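Local coordinates for secretion protein Snm4 (Mycobacterium xenopi, PDB 7B7J) that is a component of the mycobacterial ESX-5 type VII secretion pore complex, to which it contributes a cytosolic ubiquitin-like domain, at residues Pro18-Met26 and Ala33-Pro41. Numbering follows the deposited sequence.
Sequences PQAAVVAIM and AVVLDAHAP
V23 meets two side chains of the facing strand with a single methyl: its CG2 lies 3.5 Å from V34 CG2, a tight approach, and also touches CD1 of L36, whose side chain crosses it at about a right angle. A chi1 of -49° tucks CG2 of V23 in beside both backbone neighbours of CA, and V34 (-73°) does the same, bringing the two methyls together. I25 extends this apolar row, its CG1 3.8 Å from V34 CG2. On the opposite face, that of V22 and V35, V35 CG1 lies 3.7 Å from A20 CB. Two antiparallel hydrogen-bonded pairs, A21 with L36 and V23 with V34, hold the strands in register. They form the N-terminal β-hairpin of a ubiquitin-like β-grasp fold, in which A24 and M26 also bond to L100 of the parallel strand 99-107 and 33-37 lie at the sheet edge. Beyond D37 the ladder gives way to a turn, yet A38 N still reaches Q19 O (3.2 Å), approaching from above the carbonyl plane. Alongside, Q19 OE1 accepts a weak but straight bond from H39 NE2 at the ring edge, the amide and imidazole planes 72° apart. An Asx turn shapes this corner: D37 OD1 accepts from H39 N (2.8 Å), while a water donates to both OD1 and Q19 O. Further out, T90 OG1 hydrogen-bonds to A38 O, and L89 packs against A21 and L36.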
loop_
_atom_site.group_PDB
_atom_site.type_symbol
_atom_site.label_atom_id
_atom_site.label_comp_id
_atom_site.label_asym_id
_atom_site.label_seq_id
_atom_site.Cartn_x
_atom_site.Cartn_y
_atom_site.Cartn_z
ATOM N N PRO A 18 2.206 19.521 -8.335
ATOM C CA PRO A 18 2.652 18.083 -8.327
ATOM C C PRO A 18 1.447 17.198 -8.662
ATOM O O PRO A 18 0.411 17.441 -8.043
ATOM C CB PRO A 18 3.036 17.709 -6.875
ATOM C CG PRO A 18 2.192 18.735 -6.103
ATOM C CD PRO A 18 2.378 19.999 -6.945
ATOM N N GLN A 19 1.598 16.140 -9.464
ATOM C CA GLN A 19 0.452 15.239 -9.751
ATOM C C GLN A 19 0.182 14.259 -8.606
ATOM O O GLN A 19 1.129 13.803 -7.962
ATOM C CB GLN A 19 0.626 14.501 -11.071
ATOM C CG GLN A 19 -0.535 14.668 -12.033
ATOM C CD GLN A 19 -0.123 14.323 -13.443
ATOM O OE1 GLN A 19 0.983 14.631 -13.883
ATOM N NE2 GLN A 19 -1.019 13.669 -14.160
ATOM N N ALA A 20 -1.094 13.946 -8.404
ATOM C CA ALA A 20 -1.482 13.035 -7.313
ATOM C C ALA A 20 -2.377 11.924 -7.840
ATOM O O ALA A 20 -2.889 12.060 -8.945
ATOM C CB ALA A 20 -2.205 13.800 -6.251
ATOM N N ALA A 21 -2.484 10.845 -7.083
ATOM C CA ALA A 21 -3.411 9.745 -7.416
ATOM C C ALA A 21 -4.200 9.531 -6.132
ATOM O O ALA A 21 -3.637 9.299 -5.044
ATOM C CB ALA A 21 -2.608 8.521 -7.860
ATOM N N VAL A 22 -5.509 9.376 -6.262
ATOM C CA VAL A 22 -6.414 8.978 -5.174
ATOM C C VAL A 22 -6.641 7.438 -5.295
ATOM O O VAL A 22 -7.256 6.976 -6.297
ATOM C CB VAL A 22 -7.729 9.759 -5.397
ATOM C CG1 VAL A 22 -8.768 9.297 -4.313
ATOM C CG2 VAL A 22 -7.502 11.252 -5.375
ATOM N N VAL A 23 -6.196 6.714 -4.253
ATOM C CA VAL A 23 -6.164 5.267 -4.306
ATOM C C VAL A 23 -6.927 4.756 -3.124
ATOM O O VAL A 23 -6.793 5.330 -2.093
ATOM C CB VAL A 23 -4.751 4.809 -4.441
ATOM C CG1 VAL A 23 -3.888 5.442 -5.501
ATOM C CG2 VAL A 23 -3.905 4.956 -3.286
ATOM N N ALA A 24 -7.473 3.598 -3.295
ATOM C CA ALA A 24 -8.074 2.837 -2.204
ATOM C C ALA A 24 -7.079 1.734 -1.738
ATOM O O ALA A 24 -6.619 1.012 -2.641
ATOM C CB ALA A 24 -9.280 2.285 -2.725
ATOM N N ILE A 25 -6.664 1.787 -0.489
ATOM C CA ILE A 25 -5.770 0.784 0.123
ATOM C C ILE A 25 -6.550 -0.227 0.973
ATOM O O ILE A 25 -7.346 0.252 1.847
ATOM C CB ILE A 25 -4.594 1.447 0.897
ATOM C CG1 ILE A 25 -3.937 2.486 0.013
ATOM C CG2 ILE A 25 -3.671 0.401 1.388
ATOM C CD1 ILE A 25 -3.161 1.937 -1.129
ATOM N N MET A 26 -6.434 -1.516 0.638
ATOM C CA MET A 26 -7.111 -2.491 1.501
ATOM C C MET A 26 -6.049 -2.957 2.501
ATOM O O MET A 26 -4.992 -3.532 2.049
ATOM C CB MET A 26 -7.708 -3.600 0.687
ATOM C CG MET A 26 -8.557 -3.181 -0.390
ATOM S SD MET A 26 -10.097 -2.440 0.301
ATOM C CE MET A 26 -10.828 -3.665 1.312
ATOM N N ALA A 33 -8.873 5.463 2.032
ATOM C CA ALA A 33 -8.665 6.308 0.867
ATOM C C ALA A 33 -7.423 7.170 1.184
ATOM O O ALA A 33 -7.370 7.837 2.274
ATOM C CB ALA A 33 -9.873 7.216 0.689
ATOM N N VAL A 34 -6.521 7.300 0.227
ATOM C CA VAL A 34 -5.382 8.230 0.376
ATOM C C VAL A 34 -5.086 8.942 -0.889
ATOM O O VAL A 34 -5.252 8.358 -1.909
ATOM C CB VAL A 34 -4.135 7.380 0.787
ATOM C CG1 VAL A 34 -4.191 6.881 2.220
ATOM C CG2 VAL A 34 -3.833 6.257 -0.051
ATOM N N VAL A 35 -4.517 10.057 -0.743
ATOM C CA VAL A 35 -3.890 10.881 -1.809
ATOM C C VAL A 35 -2.420 10.641 -1.788
ATOM O O VAL A 35 -1.769 11.027 -0.816
ATOM C CB VAL A 35 -4.310 12.334 -1.748
ATOM C CG1 VAL A 35 -3.784 13.106 -2.958
ATOM C CG2 VAL A 35 -5.849 12.685 -1.698
ATOM N N LEU A 36 -1.924 10.083 -2.891
ATOM C CA LEU A 36 -0.455 9.722 -3.002
ATOM C C LEU A 36 0.247 10.477 -4.143
ATOM O O LEU A 36 -0.361 10.796 -5.169
ATOM C CB LEU A 36 -0.199 8.302 -3.121
ATOM C CG LEU A 36 -0.765 7.399 -2.069
ATOM C CD1 LEU A 36 -0.636 5.885 -2.391
ATOM C CD2 LEU A 36 -0.079 7.721 -0.776
ATOM N N ASP A 37 1.511 10.793 -3.976
ATOM C CA ASP A 37 2.300 11.319 -5.124
ATOM C C ASP A 37 2.214 10.271 -6.260
ATOM O O ASP A 37 2.679 9.163 -6.083
ATOM C CB ASP A 37 3.733 11.569 -4.691
ATOM C CG ASP A 37 4.733 12.217 -5.654
ATOM O OD1 ASP A 37 4.772 11.911 -6.771
ATOM O OD2 ASP A 37 5.582 12.842 -5.110
ATOM N N ALA A 38 1.838 10.732 -7.444
ATOM C CA ALA A 38 1.670 9.924 -8.719
ATOM C C ALA A 38 3.023 9.610 -9.374
ATOM O O ALA A 38 2.954 8.772 -10.325
ATOM C CB ALA A 38 0.790 10.744 -9.702
ATOM N N HIS A 39 4.095 10.264 -8.952
ATOM C CA HIS A 39 5.414 10.182 -9.655
ATOM C C HIS A 39 6.499 9.531 -8.779
ATOM O O HIS A 39 7.582 9.246 -9.268
ATOM C CB HIS A 39 5.898 11.502 -10.255
ATOM C CG HIS A 39 4.962 11.863 -11.424
ATOM N ND1 HIS A 39 4.719 10.929 -12.489
ATOM C CD2 HIS A 39 4.141 12.950 -11.686
ATOM C CE1 HIS A 39 3.699 11.381 -13.238
ATOM N NE2 HIS A 39 3.346 12.607 -12.767
ATOM N N ALA A 40 6.269 9.362 -7.474
ATOM C CA ALA A 40 7.373 8.784 -6.676
ATOM C C ALA A 40 7.459 7.297 -6.921
ATOM O O ALA A 40 6.413 6.650 -7.008
ATOM C CB ALA A 40 7.057 9.044 -5.235
ATOM N N PRO A 41 8.659 6.688 -6.801
ATOM C CA PRO A 41 8.713 5.231 -6.798
ATOM C C PRO A 41 7.945 4.654 -5.644
ATOM O O PRO A 41 8.049 5.188 -4.494
ATOM C CB PRO A 41 10.201 4.997 -6.883
ATOM C CG PRO A 41 10.958 6.208 -6.579
ATOM C CD PRO A 41 9.964 7.334 -6.685
HETATM O O HOH W 1 4.008 14.230 -8.347
#